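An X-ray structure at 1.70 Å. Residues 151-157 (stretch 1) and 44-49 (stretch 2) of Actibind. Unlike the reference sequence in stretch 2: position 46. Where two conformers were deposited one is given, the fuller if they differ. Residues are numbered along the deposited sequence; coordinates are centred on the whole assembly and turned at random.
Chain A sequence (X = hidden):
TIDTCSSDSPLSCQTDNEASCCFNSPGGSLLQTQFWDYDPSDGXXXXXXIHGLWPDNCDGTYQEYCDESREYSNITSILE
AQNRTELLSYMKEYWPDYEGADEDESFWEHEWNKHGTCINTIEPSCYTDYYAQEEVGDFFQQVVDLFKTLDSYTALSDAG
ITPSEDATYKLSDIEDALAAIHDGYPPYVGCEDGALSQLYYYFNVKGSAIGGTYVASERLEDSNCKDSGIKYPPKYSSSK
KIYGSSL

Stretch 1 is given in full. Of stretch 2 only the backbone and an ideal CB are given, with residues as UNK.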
ATOM      1  N   ASP A 151      -6.990  -8.543  -1.759  1.00 22.71           N
ATOM      2  CA  ASP A 151      -6.425  -9.881  -1.689  1.00 22.94           C
ATOM      3  C   ASP A 151      -6.112 -10.357  -3.138  1.00 23.25           C
ATOM      4  O   ASP A 151      -6.877 -11.085  -3.765  1.00 25.24           O
ATOM      5  CB  ASP A 151      -7.362 -10.832  -0.962  1.00 22.92           C
ATOM      6  CG  ASP A 151      -6.802 -12.235  -0.816  1.00 24.38           C
ATOM      7  OD1 ASP A 151      -5.690 -12.557  -1.289  1.00 26.67           O
ATOM      8  OD2 ASP A 151      -7.519 -13.070  -0.231  1.00 26.75           O
ATOM      9  N   SER A 152      -4.963  -9.903  -3.608  1.00 23.19           N
ATOM     10  CA  SER A 152      -4.346 -10.248  -4.890  1.00 22.79           C
ATOM     11  C   SER A 152      -4.263 -11.749  -5.140  1.00 24.00           C
ATOM     12  O   SER A 152      -4.640 -12.216  -6.216  1.00 24.34           O
ATOM     13  CB  SER A 152      -2.940  -9.610  -4.902  1.00 22.28           C
ATOM     14  OG  SER A 152      -3.052  -8.211  -4.810  1.00 22.60           O
ATOM     15  N   TYR A 153      -3.767 -12.522  -4.177  1.00 24.00           N
ATOM     16  CA  TYR A 153      -3.659 -13.969  -4.362  1.00 24.70           C
ATOM     17  C   TYR A 153      -4.990 -14.616  -4.737  1.00 25.43           C
ATOM     18  O   TYR A 153      -5.039 -15.425  -5.676  1.00 24.97           O
ATOM     19  CB  TYR A 153      -3.107 -14.677  -3.147  1.00 24.76           C
ATOM     20  CG  TYR A 153      -2.843 -16.137  -3.413  1.00 23.85           C
ATOM     21  CD1 TYR A 153      -1.569 -16.556  -3.761  1.00 23.98           C
ATOM     22  CD2 TYR A 153      -3.874 -17.105  -3.378  1.00 26.67           C
ATOM     23  CE1 TYR A 153      -1.292 -17.864  -4.016  1.00 24.20           C
ATOM     24  CE2 TYR A 153      -3.599 -18.451  -3.663  1.00 25.24           C
ATOM     25  CZ  TYR A 153      -2.296 -18.809  -3.988  1.00 25.15           C
ATOM     26  OH  TYR A 153      -1.943 -20.111  -4.268  1.00 27.39           O
ATOM     27  N   THR A 154      -6.045 -14.279  -4.001  1.00 25.93           N
ATOM     28  CA  THR A 154      -7.359 -14.835  -4.267  1.00 25.83           C
ATOM     29  C   THR A 154      -7.958 -14.310  -5.564  1.00 26.13           C
ATOM     30  O   THR A 154      -8.569 -15.065  -6.303  1.00 26.36           O
ATOM     31  CB  THR A 154      -8.313 -14.576  -3.112  1.00 26.34           C
ATOM     32  OG1 THR A 154      -7.778 -15.212  -1.954  1.00 22.88           O
ATOM     33  CG2 THR A 154      -9.684 -15.198  -3.393  1.00 26.24           C
ATOM     34  N   ALA A 155      -7.786 -13.033  -5.848  1.00 26.18           N
ATOM     35  CA  ALA A 155      -8.295 -12.493  -7.106  1.00 27.10           C
ATOM     36  C   ALA A 155      -7.635 -13.227  -8.299  1.00 27.52           C
ATOM     37  O   ALA A 155      -8.297 -13.512  -9.308  1.00 29.62           O
ATOM     38  CB  ALA A 155      -8.051 -11.015  -7.188  1.00 25.45           C
ATOM     39  N   LEU A 156      -6.332 -13.479  -8.191  1.00 28.36           N
ATOM     40  CA  LEU A 156      -5.583 -14.222  -9.215  1.00 28.56           C
ATOM     41  C   LEU A 156      -6.033 -15.678  -9.261  1.00 29.38           C
ATOM     42  O   LEU A 156      -6.355 -16.205 -10.325  1.00 29.53           O
ATOM     43  CB  LEU A 156      -4.059 -14.106  -9.014  1.00 28.38           C
ATOM     44  CG  LEU A 156      -3.448 -12.731  -9.358  1.00 25.65           C
ATOM     45  CD1 LEU A 156      -2.073 -12.565  -8.696  1.00 24.94           C
ATOM     46  CD2 LEU A 156      -3.333 -12.448 -10.857  1.00 25.78           C
ATOM     47  N   SER A 157      -6.074 -16.317  -8.110  1.00 29.97           N
ATOM     48  CA  SER A 157      -6.532 -17.686  -8.007  1.00 31.41           C
ATOM     49  C   SER A 157      -7.888 -17.960  -8.664  1.00 33.02           C
ATOM     50  O   SER A 157      -8.070 -19.027  -9.304  1.00 33.46           O
ATOM     51  CB  SER A 157      -6.639 -18.091  -6.546  1.00 32.09           C
ATOM     52  OG  SER A 157      -6.776 -19.482  -6.455  1.00 31.84           O
ATOM     53  N   UNK A  44       2.373 -15.762   4.215  1.00 17.12           N
ATOM     54  CA  UNK A  44       1.756 -17.045   3.912  1.00 18.36           C
ATOM     55  C   UNK A  44       2.096 -17.464   2.464  1.00 19.10           C
ATOM     56  O   UNK A  44       2.334 -16.628   1.597  1.00 18.66           O
ATOM     57  CB  UNK A  44       0.241 -16.968   4.114  1.00 18.36           C
ATOM     58  N   UNK A  45       2.121 -18.767   2.242  0.70 19.89           N
ATOM     59  CA  UNK A  45       2.397 -19.332   0.908  0.70 20.53           C
ATOM     60  C   UNK A  45       1.335 -18.858  -0.097  0.70 21.59           C
ATOM     61  O   UNK A  45       1.598 -18.814  -1.307  0.70 22.41           O
ATOM     62  CB  UNK A  45       2.428 -20.861   0.966  0.70 20.53           C
ATOM     63  N   UNK A  46       0.152 -18.485   0.410  1.00 21.18           N
ATOM     64  CA  UNK A  46      -0.983 -18.096  -0.429  1.00 21.02           C
ATOM     65  C   UNK A  46      -1.478 -16.664  -0.181  1.00 20.82           C
ATOM     66  O   UNK A  46      -2.677 -16.357  -0.293  1.00 20.88           O
ATOM     67  CB  UNK A  46      -2.138 -19.073  -0.201  1.00 21.02           C
ATOM     68  N   UNK A  47      -0.546 -15.768   0.108  1.00 20.11           N
ATOM     69  CA  UNK A  47      -0.873 -14.368   0.195  1.00 18.89           C
ATOM     70  C   UNK A  47       0.305 -13.545  -0.228  1.00 18.22           C
ATOM     71  O   UNK A  47       1.439 -13.864   0.062  1.00 20.25           O
ATOM     72  CB  UNK A  47      -1.315 -13.992   1.611  1.00 18.89           C
ATOM     73  N   UNK A  48      -0.008 -12.453  -0.877  1.00 17.78           N
ATOM     74  CA  UNK A  48       0.931 -11.380  -1.085  1.00 18.22           C
ATOM     75  C   UNK A  48       1.078 -10.677   0.264  1.00 18.00           C
ATOM     76  O   UNK A  48       0.310 -10.946   1.211  1.00 16.99           O
ATOM     77  CB  UNK A  48       0.471 -10.426  -2.189  1.00 18.22           C
ATOM     78  N   UNK A  49       2.077  -9.800   0.332  1.00 16.74           N
ATOM     79  CA  UNK A  49       2.391  -8.983   1.517  1.00 16.81           C
ATOM     80  C   UNK A  49       2.411  -7.486   1.174  1.00 15.29           C
ATOM     81  O   UNK A  49       2.409  -7.085   0.011  1.00 16.28           O
ATOM     82  CB  UNK A  49       3.741  -9.400   2.105  1.00 16.81           C
TER

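Stretch 1 presents the first turns of a helix that begins at Ser152 and continues past Ser157, with Asp151 at the N-cap: its OD1 accepts from Thr154 N at 3.2 Å, and its OD2 from Thr154 OG1 at 2.8 Å. Against this surface each position of stretch 2 can be judged by its ideal CB and its backbone angles.

Position 44 has nothing of stretch 1 within 5.5 Å of its ideal CB, so the helix sets no demand. Its phi/psi of -66/152 is open to most residues, proline included, and a beta turn of type I starts here. The deposited residue is Pro44, whose O takes a weak bond from the backbone N of position 47 at 3.4 Å, closing the turn.

Position 45, at -61/-24, is the first of the two central turn residues. Its CA-to-CB bond points sideways with nothing of stretch 1 within 5.5 Å of the ideal CB, which leaves small polar residues and many others possible. It is Ser45, with chi1 in p; its backbone O lies 4.1 Å from Tyr153 CE1, a contact independent of the side chain.

Position 46 comes closer. CA-to-CB is again sideways, but the ideal CB sits 3.8 Å from Tyr153 CZ, and phi/psi of -120/36 does not require glycine. Any residue with a CB could pack that carbon on the tyrosine; Ala, Ser, Asn or Asp would all be reasonable, with the rest of a longer chain directed off the ring. The deposited Asp46, where the reference has Gly, fits this pattern. Its CB stands 3.8 Å from the centroid of the Tyr153 ring, 16° off the normal, a CH-pi contact over the face, while the chi1 p rotamer leads the carboxylate away. The backbone contributes too: Asp46 O is 3.1 Å from Tyr153 CG and receives a bond from water 1 at 2.9 Å, which also donates to Asp151 OD1 at 2.7 Å.

Position 47 has its CA nearest the helix, 5.4 Å from Tyr153 CA, yet CA-to-CB points away, and the ideal CB is 5.1 Å from Tyr153 CB. The helix therefore selects little, and small or polar residues would serve. Ser47 turns its hydroxyl to its own backbone, Ser47 OG donating to the backbone O of position 48 at 2.6 Å.

Position 48 points toward stretch 1, its ideal CB 4.4 Å from Ser152 CB. Ahead lie Ser152 CB, Tyr153 CB and Leu156 CD1, a largely apolar surface suited to Leu, Met, Phe, Tyr or Trp. Trp48 uses it broadly: Ser152 CB lies 3.9 Å from the centroid of its five-membered ring, 12° off the normal, and Leu156 CD1 is 4.2 Å from Trp48 CZ2. Water 2 joins the backbones, accepting from Trp48 N and Tyr153 N, each at 3.0 Å, and donating to Asp151 OD1 at 2.9 Å.

Position 49, at -124/168, is extended and beyond reach; beta-branched residues would suit it, and Thr49 is found.

Stretch 2, residues 44-49: PSDSWT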
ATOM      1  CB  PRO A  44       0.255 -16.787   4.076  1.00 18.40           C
ATOM      2  CG  PRO A  44       0.107 -15.420   4.700  1.00 17.84           C
ATOM      3  CD  PRO A  44       1.393 -14.689   4.464  1.00 17.70           C
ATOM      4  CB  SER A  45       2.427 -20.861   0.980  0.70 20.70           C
ATOM      5  OG  SER A  45       1.126 -21.392   1.123  0.70 20.83           O
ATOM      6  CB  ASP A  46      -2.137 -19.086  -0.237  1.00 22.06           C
ATOM      7  CG  ASP A  46      -2.654 -19.140   1.176  1.00 24.85           C
ATOM      8  OD1 ASP A  46      -2.017 -18.627   2.151  1.00 21.64           O
ATOM      9  OD2 ASP A  46      -3.729 -19.733   1.320  1.00 31.01           O
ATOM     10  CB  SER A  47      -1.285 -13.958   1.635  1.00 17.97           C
ATOM     11  OG  SER A  47      -1.630 -12.568   1.690  1.00 19.29           O
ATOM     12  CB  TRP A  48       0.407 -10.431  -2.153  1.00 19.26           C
ATOM     13  CG  TRP A  48       0.440 -11.008  -3.573  1.00 19.52           C
ATOM     14  CD1 TRP A  48      -0.174 -12.139  -4.030  1.00 21.35           C
ATOM     15  CD2 TRP A  48       1.130 -10.441  -4.691  1.00 20.17           C
ATOM     16  NE1 TRP A  48       0.121 -12.323  -5.385  1.00 19.93           N
ATOM     17  CE2 TRP A  48       0.912 -11.288  -5.811  1.00 21.68           C
ATOM     18  CE3 TRP A  48       1.938  -9.319  -4.849  1.00 19.54           C
ATOM     19  CZ2 TRP A  48       1.480 -11.037  -7.059  1.00 20.34           C
ATOM     20  CZ3 TRP A  48       2.508  -9.067  -6.107  1.00 21.26           C
ATOM     21  CH2 TRP A  48       2.274  -9.916  -7.182  1.00 20.92           C
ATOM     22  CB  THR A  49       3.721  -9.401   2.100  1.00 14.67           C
ATOM     23  OG1 THR A  49       4.731  -9.398   1.097  1.00 15.35           O
ATOM     24  CG2 THR A  49       3.612 -10.816   2.664  1.00 15.27           C
TER
HETATM   25  O   HOH W   1      -4.848 -14.569   0.359  1.00 31.60           O
HETATM   26  O   HOH W   2      -2.893 -11.919  -1.414  1.00 15.56           O
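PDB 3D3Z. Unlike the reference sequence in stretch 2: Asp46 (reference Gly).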